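Local coordinates for protein Poly(A) ribonuclease POP2 (Saccharomyces cerevisiae, PDB 1UOC) that degrades poly(A) RNA from the 3' end through this RNase domain and is probably a catalytic subunit of the CCR4-NOT mRNA deadenylase, at residues 181-184 with 185-189; 125-128 with 129-132; 137-140 with 141-144; 18-21 with 22-25. One frame throughout, in Å; residues are numbered along the deposited sequence.

Interaction 1 (181-184 with 185-189)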
loop_
_atom_site.group_PDB
_atom_site.type_symbol
_atom_site.label_atom_id
_atom_site.label_comp_id
_atom_site.label_asym_id
_atom_site.label_seq_id
_atom_site.Cartn_x
_atom_site.Cartn_y
_atom_site.Cartn_z
ATOM N N ASN A 181 -19.160 8.155 8.265
ATOM C CA ASN A 181 -20.092 8.987 7.510
ATOM C C ASN A 181 -19.560 10.354 7.084
ATOM O O ASN A 181 -20.244 11.107 6.395
ATOM C CB ASN A 181 -21.372 9.155 8.333
ATOM C CG ASN A 181 -22.592 9.362 7.470
ATOM O OD1 ASN A 181 -22.739 10.401 6.827
ATOM N ND2 ASN A 181 -23.476 8.368 7.443
ATOM N N ASN A 182 -18.342 10.678 7.492
ATOM C CA ASN A 182 -17.747 11.958 7.135
ATOM C C ASN A 182 -16.230 11.907 7.259
ATOM O O ASN A 182 -15.688 11.105 8.021
ATOM C CB ASN A 182 -18.297 13.069 8.034
ATOM C CG ASN A 182 -18.095 12.778 9.510
ATOM O OD1 ASN A 182 -18.792 11.947 10.089
ATOM N ND2 ASN A 182 -17.134 13.458 10.121
ATOM N N LYS A 183 -15.561 12.778 6.508
ATOM C CA LYS A 183 -14.105 12.863 6.488
ATOM C C LYS A 183 -13.500 12.794 7.892
ATOM O O LYS A 183 -12.610 11.986 8.165
ATOM C CB LYS A 183 -13.679 14.170 5.812
ATOM C CG LYS A 183 -12.222 14.201 5.380
ATOM C CD LYS A 183 -11.824 15.574 4.862
ATOM C CE LYS A 183 -11.390 16.498 5.995
ATOM N NZ LYS A 183 -10.079 16.090 6.588
ATOM N N GLU A 184 -14.000 13.647 8.777
ATOM C CA GLU A 184 -13.526 13.731 10.154
ATOM C C GLU A 184 -13.527 12.378 10.883
ATOM O O GLU A 184 -12.518 11.990 11.475
ATOM C CB GLU A 184 -14.385 14.751 10.914
ATOM C CG GLU A 184 -15.104 15.755 9.991
ATOM C CD GLU A 184 -14.150 16.577 9.119
ATOM O OE1 GLU A 184 -14.608 17.150 8.099
ATOM O OE2 GLU A 184 -12.948 16.663 9.457
ATOM N N ASP A 185 -14.650 11.663 10.837
ATOM C CA ASP A 185 -14.755 10.367 11.503
ATOM C C ASP A 185 -13.910 9.307 10.801
ATOM O O ASP A 185 -13.437 8.354 11.428
ATOM C CB ASP A 185 -16.216 9.905 11.558
ATOM C CG ASP A 185 -17.120 10.883 12.310
ATOM O OD1 ASP A 185 -18.281 10.513 12.603
ATOM O OD2 ASP A 185 -16.681 12.018 12.600
ATOM N N PHE A 186 -13.734 9.470 9.493
ATOM C CA PHE A 186 -12.927 8.546 8.707
ATOM C C PHE A 186 -11.492 8.649 9.208
ATOM O O PHE A 186 -10.845 7.651 9.518
ATOM C CB PHE A 186 -12.999 8.937 7.228
ATOM C CG PHE A 186 -11.980 8.258 6.358
ATOM C CD1 PHE A 186 -12.002 6.882 6.174
ATOM C CD2 PHE A 186 -11.028 9.010 5.670
ATOM C CE1 PHE A 186 -11.091 6.260 5.307
ATOM C CE2 PHE A 186 -10.120 8.399 4.807
ATOM C CZ PHE A 186 -10.154 7.024 4.627
ATOM N N GLU A 187 -11.002 9.872 9.298
ATOM C CA GLU A 187 -9.642 10.102 9.762
ATOM C C GLU A 187 -9.420 9.565 11.171
ATOM O O GLU A 187 -8.348 9.039 11.477
ATOM C CB GLU A 187 -9.315 11.592 9.704
ATOM C CG GLU A 187 -9.268 12.127 8.285
ATOM C CD GLU A 187 -8.829 13.581 8.210
ATOM O OE1 GLU A 187 -8.564 14.060 7.086
ATOM O OE2 GLU A 187 -8.750 14.243 9.266
ATOM N N TRP A 188 -10.433 9.691 12.020
ATOM C CA TRP A 188 -10.326 9.207 13.391
ATOM C C TRP A 188 -10.060 7.703 13.395
ATOM O O TRP A 188 -9.126 7.238 14.031
ATOM C CB TRP A 188 -11.614 9.500 14.175
ATOM C CG TRP A 188 -11.476 9.232 15.651
ATOM C CD1 TRP A 188 -10.978 10.088 16.594
ATOM C CD2 TRP A 188 -11.772 8.005 16.339
ATOM N NE1 TRP A 188 -10.940 9.470 17.824
ATOM C CE2 TRP A 188 -11.420 8.194 17.699
ATOM C CE3 TRP A 188 -12.289 6.762 15.937
ATOM C CZ2 TRP A 188 -11.574 7.186 18.663
ATOM C CZ3 TRP A 188 -12.440 5.753 16.900
ATOM C CH2 TRP A 188 -12.080 5.977 18.246
ATOM N N TRP A 189 -10.884 6.943 12.683
ATOM C CA TRP A 189 -10.722 5.496 12.625
ATOM C C TRP A 189 -9.397 5.084 12.007
ATOM O O TRP A 189 -8.758 4.143 12.479
ATOM C CB TRP A 189 -11.872 4.859 11.843
ATOM C CG TRP A 189 -13.113 4.724 12.644
ATOM C CD1 TRP A 189 -14.197 5.560 12.641
ATOM C CD2 TRP A 189 -13.396 3.699 13.603
ATOM N NE1 TRP A 189 -15.140 5.114 13.545
ATOM C CE2 TRP A 189 -14.671 3.976 14.151
ATOM C CE3 TRP A 189 -12.692 2.578 14.064
ATOM C CZ2 TRP A 189 -15.262 3.162 15.130
ATOM C CZ3 TRP A 189 -13.281 1.768 15.041
ATOM C CH2 TRP A 189 -14.551 2.069 15.562
#
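Lys183 NZ meets the flat carboxylate of Glu187 from above, 53° out of its plane, and forms a salt bridge with OE1 at 2.6 Å. The side-chain planes of Asn182 and Asp185 stand 74° apart, with Asn182 CG 3.5 Å from Asp185 CG. Beside the Phe186 ring the nearest atom of the preceding residues is the carbonyl oxygen of Lys183, which approaches obliquely and lies 3.2 Å from Phe186 CB. Further along, the two indoles meet: Trp188 CZ3 sits 3.9 Å above the centre of one face of Trp189, while Trp189 CG lies in plane at the edge of Trp188. The lysine chain leaves its backbone anti to N and bends at chi3 (86°) and again at chi4, which brings NZ to the extended Glu187. The backbone is the start of helix 183-193, with i to i+4 bonds from Phe186 N to Asn182 O, from Glu187 N to Lys183 O (2.9 Å) and from Trp188 N to Glu184 O. Asn182 stands at the N-cap position. Lys183 packs against Tyr283, Val62 and Tyr66, and its amino group has a second, weak partner in Gln289. The ammonium of the largely buried Lys183 is thus matched by a carboxylate one turn on, and its charge probably also eases the repulsion between Glu184 OE2 and Glu187 OE2, 4.8 Å apart.

Interaction 2 (125-128 with 129-132)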
loop_
_atom_site.group_PDB
_atom_site.type_symbol
_atom_site.label_atom_id
_atom_site.label_comp_id
_atom_site.label_asym_id
_atom_site.label_seq_id
_atom_site.Cartn_x
_atom_site.Cartn_y
_atom_site.Cartn_z
ATOM N N GLY A 125 -1.029 -9.091 -15.977
ATOM C CA GLY A 125 -0.727 -10.375 -15.373
ATOM C C GLY A 125 -1.788 -10.830 -14.384
ATOM O O GLY A 125 -1.507 -11.020 -13.202
ATOM N N ILE A 126 -3.014 -10.996 -14.867
ATOM C CA ILE A 126 -4.113 -11.441 -14.019
ATOM C C ILE A 126 -4.791 -12.640 -14.671
ATOM O O ILE A 126 -5.362 -12.521 -15.755
ATOM C CB ILE A 126 -5.188 -10.333 -13.827
ATOM C CG1 ILE A 126 -4.573 -9.093 -13.175
ATOM C CG2 ILE A 126 -6.325 -10.854 -12.967
ATOM C CD1 ILE A 126 -4.010 -9.334 -11.802
ATOM N N ASN A 127 -4.701 -13.798 -14.027
ATOM C CA ASN A 127 -5.360 -14.990 -14.541
ATOM C C ASN A 127 -6.639 -15.109 -13.726
ATOM O O ASN A 127 -6.609 -15.452 -12.543
ATOM C CB ASN A 127 -4.483 -16.232 -14.357
ATOM C CG ASN A 127 -5.142 -17.497 -14.895
ATOM O OD1 ASN A 127 -4.467 -18.391 -15.394
ATOM N ND2 ASN A 127 -6.464 -17.578 -14.782
ATOM N N PHE A 128 -7.762 -14.805 -14.365
ATOM C CA PHE A 128 -9.053 -14.840 -13.694
ATOM C C PHE A 128 -9.445 -16.222 -13.198
ATOM O O PHE A 128 -10.147 -16.342 -12.194
ATOM C CB PHE A 128 -10.146 -14.288 -14.622
ATOM C CG PHE A 128 -10.005 -12.822 -14.921
ATOM C CD1 PHE A 128 -10.138 -11.877 -13.912
ATOM C CD2 PHE A 128 -9.733 -12.386 -16.214
ATOM C CE1 PHE A 128 -10.001 -10.514 -14.187
ATOM C CE2 PHE A 128 -9.596 -11.027 -16.498
ATOM C CZ PHE A 128 -9.729 -10.094 -15.483
ATOM N N GLU A 129 -8.993 -17.266 -13.880
ATOM C CA GLU A 129 -9.358 -18.612 -13.464
ATOM C C GLU A 129 -8.726 -18.994 -12.125
ATOM O O GLU A 129 -9.305 -19.744 -11.341
ATOM C CB GLU A 129 -8.972 -19.632 -14.531
ATOM C CG GLU A 129 -9.613 -20.986 -14.279
ATOM C CD GLU A 129 -9.498 -21.932 -15.451
ATOM O OE1 GLU A 129 -10.396 -22.789 -15.591
ATOM O OE2 GLU A 129 -8.517 -21.829 -16.222
ATOM N N LYS A 130 -7.529 -18.483 -11.873
ATOM C CA LYS A 130 -6.847 -18.757 -10.620
ATOM C C LYS A 130 -7.571 -18.033 -9.488
ATOM O O LYS A 130 -7.647 -18.533 -8.369
ATOM C CB LYS A 130 -5.393 -18.278 -10.693
ATOM C CG LYS A 130 -4.511 -19.063 -11.649
ATOM C CD LYS A 130 -3.086 -18.552 -11.553
ATOM C CE LYS A 130 -2.120 -19.403 -12.365
ATOM N NZ LYS A 130 -0.767 -18.769 -12.416
ATOM N N HIS A 131 -8.110 -16.854 -9.788
ATOM C CA HIS A 131 -8.815 -16.053 -8.792
ATOM C C HIS A 131 -10.143 -16.675 -8.408
ATOM O O HIS A 131 -10.569 -16.616 -7.251
ATOM C CB HIS A 131 -9.027 -14.633 -9.317
ATOM C CG HIS A 131 -7.817 -13.761 -9.186
ATOM N ND1 HIS A 131 -7.542 -13.038 -8.044
ATOM C CD2 HIS A 131 -6.782 -13.534 -10.030
ATOM C CE1 HIS A 131 -6.391 -12.408 -8.190
ATOM N NE2 HIS A 131 -5.908 -12.693 -9.387
ATOM N N GLU A 132 -10.791 -17.276 -9.397
ATOM C CA GLU A 132 -12.072 -17.928 -9.200
ATOM C C GLU A 132 -11.938 -19.191 -8.352
ATOM O O GLU A 132 -12.758 -19.442 -7.476
ATOM C CB GLU A 132 -12.690 -18.284 -10.563
ATOM C CG GLU A 132 -13.757 -19.372 -10.494
ATOM C CD GLU A 132 -14.267 -19.803 -11.862
ATOM O OE1 GLU A 132 -13.439 -20.030 -12.772
ATOM O OE2 GLU A 132 -15.501 -19.933 -12.020
#
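Glu129 opens 129-132 with its CB against the side-chain amide of Asn127, while its own chain extends away. Lys130 follows, crossing Asn127 at about a right angle: its straight aliphatic chain runs past the amide, CG 3.7 Å from Asn127 CG, and its backbone N makes a weak bond to Asn127 O at 3.2 Å. His131 N reaches the same oxygen, again weakly, at 3.4 Å. With CG opposite its carbonyl carbon (chi1 -80°), His131 also turns its ring edge to that oxygen, CD2 lying in plane 3.2 Å from Asn127 O; ND1 bonds to Phe104 O, which would restrain the ring's rotation. Ile126 CG2 lies 4.0 Å from His131 CD2 and also packs over one face of the Phe128 ring, 3.9 Å above its plane and toward the rim. Glu132 completes the turn through a regular bond from its N to Phe128 O at 3.0 Å. Beyond the segments, Trp20 meets His131 edge-to-face, and Phe128 packs on Leu118 and Leu121 of helix 115-123. This is the first turn of helix 128-134, Asn127 at its N-cap position, in the DEDD nuclease fold; the Ile126 side chain is about 6 Å from that of Glu46, a predicted catalytic metal ligand.

Interaction 3 (137-140 with 141-144)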
loop_
_atom_site.group_PDB
_atom_site.type_symbol
_atom_site.label_atom_id
_atom_site.label_comp_id
_atom_site.label_asym_id
_atom_site.label_seq_id
_atom_site.Cartn_x
_atom_site.Cartn_y
_atom_site.Cartn_z
ATOM N N ASP A 137 -10.575 -15.318 0.433
ATOM C CA ASP A 137 -11.780 -14.631 0.883
ATOM C C ASP A 137 -11.393 -13.367 1.649
ATOM O O ASP A 137 -10.637 -13.425 2.626
ATOM C CB ASP A 137 -12.613 -15.585 1.752
ATOM C CG ASP A 137 -13.802 -14.907 2.386
ATOM O OD1 ASP A 137 -13.642 -14.345 3.491
ATOM O OD2 ASP A 137 -14.893 -14.928 1.773
ATOM N N VAL A 138 -11.922 -12.225 1.216
ATOM C CA VAL A 138 -11.571 -10.957 1.843
ATOM C C VAL A 138 -11.848 -10.831 3.338
ATOM O O VAL A 138 -11.083 -10.180 4.037
ATOM C CB VAL A 138 -12.200 -9.742 1.089
ATOM C CG1 VAL A 138 -13.626 -9.500 1.537
ATOM C CG2 VAL A 138 -11.357 -8.503 1.328
ATOM N N PHE A 139 -12.915 -11.434 3.853
ATOM C CA PHE A 139 -13.164 -11.331 5.292
ATOM C C PHE A 139 -12.091 -12.099 6.079
ATOM O O PHE A 139 -11.603 -11.629 7.108
ATOM C CB PHE A 139 -14.541 -11.887 5.673
ATOM C CG PHE A 139 -14.787 -11.892 7.160
ATOM C CD1 PHE A 139 -15.016 -10.700 7.842
ATOM C CD2 PHE A 139 -14.710 -13.077 7.897
ATOM C CE1 PHE A 139 -15.163 -10.683 9.235
ATOM C CE2 PHE A 139 -14.856 -13.068 9.296
ATOM C CZ PHE A 139 -15.080 -11.872 9.960
ATOM N N GLU A 140 -11.741 -13.284 5.590
ATOM C CA GLU A 140 -10.735 -14.124 6.229
ATOM C C GLU A 140 -9.411 -13.383 6.270
ATOM O O GLU A 140 -8.685 -13.439 7.263
ATOM C CB GLU A 140 -10.574 -15.426 5.443
ATOM C CG GLU A 140 -10.505 -16.670 6.303
ATOM C CD GLU A 140 -10.534 -17.955 5.483
ATOM O OE1 GLU A 140 -11.519 -18.166 4.737
ATOM O OE2 GLU A 140 -9.575 -18.754 5.588
ATOM N N PHE A 141 -9.107 -12.689 5.171
ATOM C CA PHE A 141 -7.881 -11.913 5.051
ATOM C C PHE A 141 -7.878 -10.777 6.059
ATOM O O PHE A 141 -6.894 -10.580 6.769
ATOM C CB PHE A 141 -7.744 -11.322 3.637
ATOM C CG PHE A 141 -6.634 -10.301 3.506
ATOM C CD1 PHE A 141 -5.320 -10.701 3.250
ATOM C CD2 PHE A 141 -6.896 -8.941 3.700
ATOM C CE1 PHE A 141 -4.282 -9.768 3.192
ATOM C CE2 PHE A 141 -5.869 -8.001 3.644
ATOM C CZ PHE A 141 -4.553 -8.421 3.391
ATOM N N SER A 142 -8.980 -10.033 6.127
ATOM C CA SER A 142 -9.054 -8.901 7.041
ATOM C C SER A 142 -8.902 -9.363 8.483
ATOM O O SER A 142 -8.284 -8.682 9.297
ATOM C CB SER A 142 -10.376 -8.134 6.851
ATOM O OG SER A 142 -11.421 -8.663 7.649
ATOM N N GLN A 143 -9.454 -10.526 8.801
ATOM C CA GLN A 143 -9.355 -11.044 10.157
ATOM C C GLN A 143 -7.884 -11.334 10.478
ATOM O O GLN A 143 -7.403 -11.002 11.553
ATOM C CB GLN A 143 -10.198 -12.313 10.301
ATOM C CG GLN A 143 -10.412 -12.749 11.746
ATOM C CD GLN A 143 -11.148 -11.702 12.577
ATOM O OE1 GLN A 143 -12.244 -11.256 12.213
ATOM N NE2 GLN A 143 -10.548 -11.309 13.701
ATOM N N LEU A 144 -7.168 -11.951 9.541
ATOM C CA LEU A 144 -5.757 -12.246 9.755
ATOM C C LEU A 144 -4.939 -10.949 9.898
ATOM O O LEU A 144 -3.952 -10.895 10.649
ATOM C CB LEU A 144 -5.222 -13.088 8.600
ATOM C CG LEU A 144 -5.629 -14.567 8.630
ATOM C CD1 LEU A 144 -5.073 -15.326 7.416
ATOM C CD2 LEU A 144 -5.103 -15.180 9.908
#
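Ser142 OG stands between its own backbone N and carbonyl carbon (chi1 88°), the setting that folds the hydroxyl back along the helix to donate a hydrogen bond to Phe139 O at 3.0 Å. That carbonyl oxygen is gripped twice, because Gln143 N also bonds to it at 2.9 Å, and both donors arrive from the same face of its plane. Phe139 and Gln143 each send CG away from their backbone N, which lays the two side chains alongside one another, pointing the same way. The glutamine then bends at its second torsion and brings OE1 to 3.7 Å from Phe139 CZ, with the ring and amide planes inclined by 60°. Asp137 secures the start of the helix: OD1 uses its anti lone pair to accept from Glu140 N at 3.0 Å and a nearly straight 160°, while its backbone oxygen takes the N-H of Phe141 at 3.1 Å. Val138 O accepts from Ser142 N, and Glu140 O from Leu144 N at 3.1 Å; Leu144 CG rests 3.5 Å from that same Glu140 oxygen. Glu140 OE2 hydrogen-bonds Tyr25 OH of helix 24-34, its main polar partner. The Phe141 ring meets Phe102 and Phe104 edge-to-face. Together these features make the N-capped first turns of helix 138-146, which touches helix 24-34 through Leu144 and helix 165-174 through Val138 and Ser142, both on Ile173, in the RNase H-like nuclease domain.

Interaction 4 (18-21 with 22-25)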
loop_
_atom_site.group_PDB
_atom_site.type_symbol
_atom_site.label_atom_id
_atom_site.label_comp_id
_atom_site.label_asym_id
_atom_site.label_seq_id
_atom_site.Cartn_x
_atom_site.Cartn_y
_atom_site.Cartn_z
ATOM N N ASP A 18 3.502 -14.977 -4.065
ATOM C CA ASP A 18 2.090 -14.946 -4.389
ATOM C C ASP A 18 1.353 -15.701 -3.300
ATOM O O ASP A 18 1.821 -16.744 -2.828
ATOM C CB ASP A 18 1.823 -15.617 -5.735
ATOM C CG ASP A 18 1.719 -14.623 -6.867
ATOM O OD1 ASP A 18 0.775 -13.801 -6.863
ATOM O OD2 ASP A 18 2.586 -14.660 -7.764
ATOM N N VAL A 19 0.216 -15.160 -2.886
ATOM C CA VAL A 19 -0.584 -15.793 -1.856
ATOM C C VAL A 19 -1.980 -16.059 -2.411
ATOM O O VAL A 19 -2.577 -15.199 -3.068
ATOM C CB VAL A 19 -0.693 -14.897 -0.592
ATOM C CG1 VAL A 19 -1.299 -15.687 0.561
ATOM C CG2 VAL A 19 0.686 -14.368 -0.198
ATOM N N TRP A 20 -2.467 -17.273 -2.163
ATOM C CA TRP A 20 -3.788 -17.712 -2.586
ATOM C C TRP A 20 -4.409 -18.307 -1.336
ATOM O O TRP A 20 -3.832 -18.188 -0.262
ATOM C CB TRP A 20 -3.688 -18.765 -3.704
ATOM C CG TRP A 20 -2.931 -18.261 -4.892
ATOM C CD1 TRP A 20 -1.577 -18.297 -5.074
ATOM C CD2 TRP A 20 -3.464 -17.541 -6.010
ATOM N NE1 TRP A 20 -1.234 -17.641 -6.228
ATOM C CE2 TRP A 20 -2.370 -17.165 -6.823
ATOM C CE3 TRP A 20 -4.752 -17.172 -6.400
ATOM C CZ2 TRP A 20 -2.526 -16.440 -8.004
ATOM C CZ3 TRP A 20 -4.914 -16.450 -7.578
ATOM C CH2 TRP A 20 -3.803 -16.090 -8.366
ATOM N N LYS A 21 -5.575 -18.930 -1.459
ATOM C CA LYS A 21 -6.235 -19.515 -0.297
ATOM C C LYS A 21 -5.382 -20.612 0.346
ATOM O O LYS A 21 -5.390 -20.782 1.565
ATOM C CB LYS A 21 -7.604 -20.083 -0.700
ATOM C CG LYS A 21 -8.462 -20.569 0.470
ATOM C CD LYS A 21 -9.839 -21.059 -0.009
ATOM C CE LYS A 21 -10.681 -21.628 1.149
ATOM N NZ LYS A 21 -11.080 -20.593 2.160
ATOM N N SER A 22 -4.633 -21.342 -0.477
ATOM C CA SER A 22 -3.789 -22.433 0.012
ATOM C C SER A 22 -2.671 -22.036 0.985
ATOM O O SER A 22 -2.428 -22.751 1.949
ATOM C CB SER A 22 -3.179 -23.203 -1.167
ATOM O OG SER A 22 -2.378 -22.356 -1.974
ATOM N N ASN A 23 -1.991 -20.913 0.749
ATOM C CA ASN A 23 -0.906 -20.506 1.645
ATOM C C ASN A 23 -1.173 -19.234 2.448
ATOM O O ASN A 23 -0.260 -18.670 3.045
ATOM C CB ASN A 23 0.399 -20.363 0.856
ATOM C CG ASN A 23 0.299 -19.343 -0.255
ATOM O OD1 ASN A 23 -0.792 -19.061 -0.749
ATOM N ND2 ASN A 23 1.444 -18.794 -0.668
ATOM N N LEU A 24 -2.431 -18.804 2.489
ATOM C CA LEU A 24 -2.817 -17.608 3.229
ATOM C C LEU A 24 -2.374 -17.604 4.700
ATOM O O LEU A 24 -1.732 -16.658 5.154
ATOM C CB LEU A 24 -4.338 -17.416 3.164
ATOM C CG LEU A 24 -4.913 -16.199 3.902
ATOM C CD1 LEU A 24 -4.242 -14.919 3.416
ATOM C CD2 LEU A 24 -6.410 -16.125 3.666
ATOM N N TYR A 25 -2.708 -18.653 5.444
ATOM C CA TYR A 25 -2.351 -18.710 6.861
ATOM C C TYR A 25 -0.869 -18.858 7.158
ATOM O O TYR A 25 -0.343 -18.192 8.046
ATOM C CB TYR A 25 -3.137 -19.816 7.557
ATOM C CG TYR A 25 -4.600 -19.479 7.665
ATOM C CD1 TYR A 25 -5.384 -19.337 6.523
ATOM C CD2 TYR A 25 -5.190 -19.234 8.905
ATOM C CE1 TYR A 25 -6.712 -18.955 6.603
ATOM C CE2 TYR A 25 -6.521 -18.847 9.002
ATOM C CZ TYR A 25 -7.274 -18.709 7.843
ATOM O OH TYR A 25 -8.590 -18.324 7.918
#
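Asp18 and Val19 are the extended end of edge strand 17-19, and after Trp20 the backbone turns sharply, Lys21 and Ser22 having helical torsions, to bring Asn23 back beside the strand it has just left. This is a tight strand-to-helix connection at the border of the mixed sheet of the DEDD nuclease fold, with helix 24-34 starting directly after it. A weak backbone bond runs from Asn23 N to Trp20 O at 3.4 Å; firmer links come from the Asn23 side chain. A chi1 of 59° folds its amide back over its own backbone toward the strand, which it treats much as a neighbouring strand would. ND2 donates to Asp18 O at 3.0 Å, with the oxygen in the amide plane and the donor on a carbonyl lone pair. OD1 in turn accepts from Trp20 N. The two bonds straddle Val19, whose own backbone groups pair with Gln101 and Asn103 of strand 99-103, and they hold the amide against rotation. Although Asn23 is at the N-cap position, its side chain makes no capping bond, being spent on the strand. Val19 CG1 packs against Leu24, 3.6 Å from its CA and 4.2 Å from its CD1, and it also touches Asn23 OD1 at 3.7 Å. Leu24 CB lies 3.5 Å from Trp20 O. The Trp20 indole leads away from the turn and packs on Leu134 of helix 128-134. Straightest of the bonds is that from Trp20 N to Asn23 OD1: 2.8 Å long, 178° at the hydrogen, and in the plane of the amide carbonyl.

In the fold
Along the chain the order is interaction 4, 2, 3 and then 1, each at or near the start of a helix of the single nuclease domain. Interactions 4 and 2 have centres about 14 Å apart and meet where the Trp20 indole packs on helix 128-134. Interactions 4 and 3 are closer still, about 11 Å between centres, where helices 24-34 and 138-146 pack together through Leu144 on Leu24 and Tyr25. Interaction 4 therefore links helices 128-134 and 138-146 to edge strand 17-19. Interaction 1, on helix 183-193, stands apart from this cluster, its centre about 23 to 34 Å from the others, with the Phe186 side chain about 9 Å from that of Asp166, a predicted metal ligand.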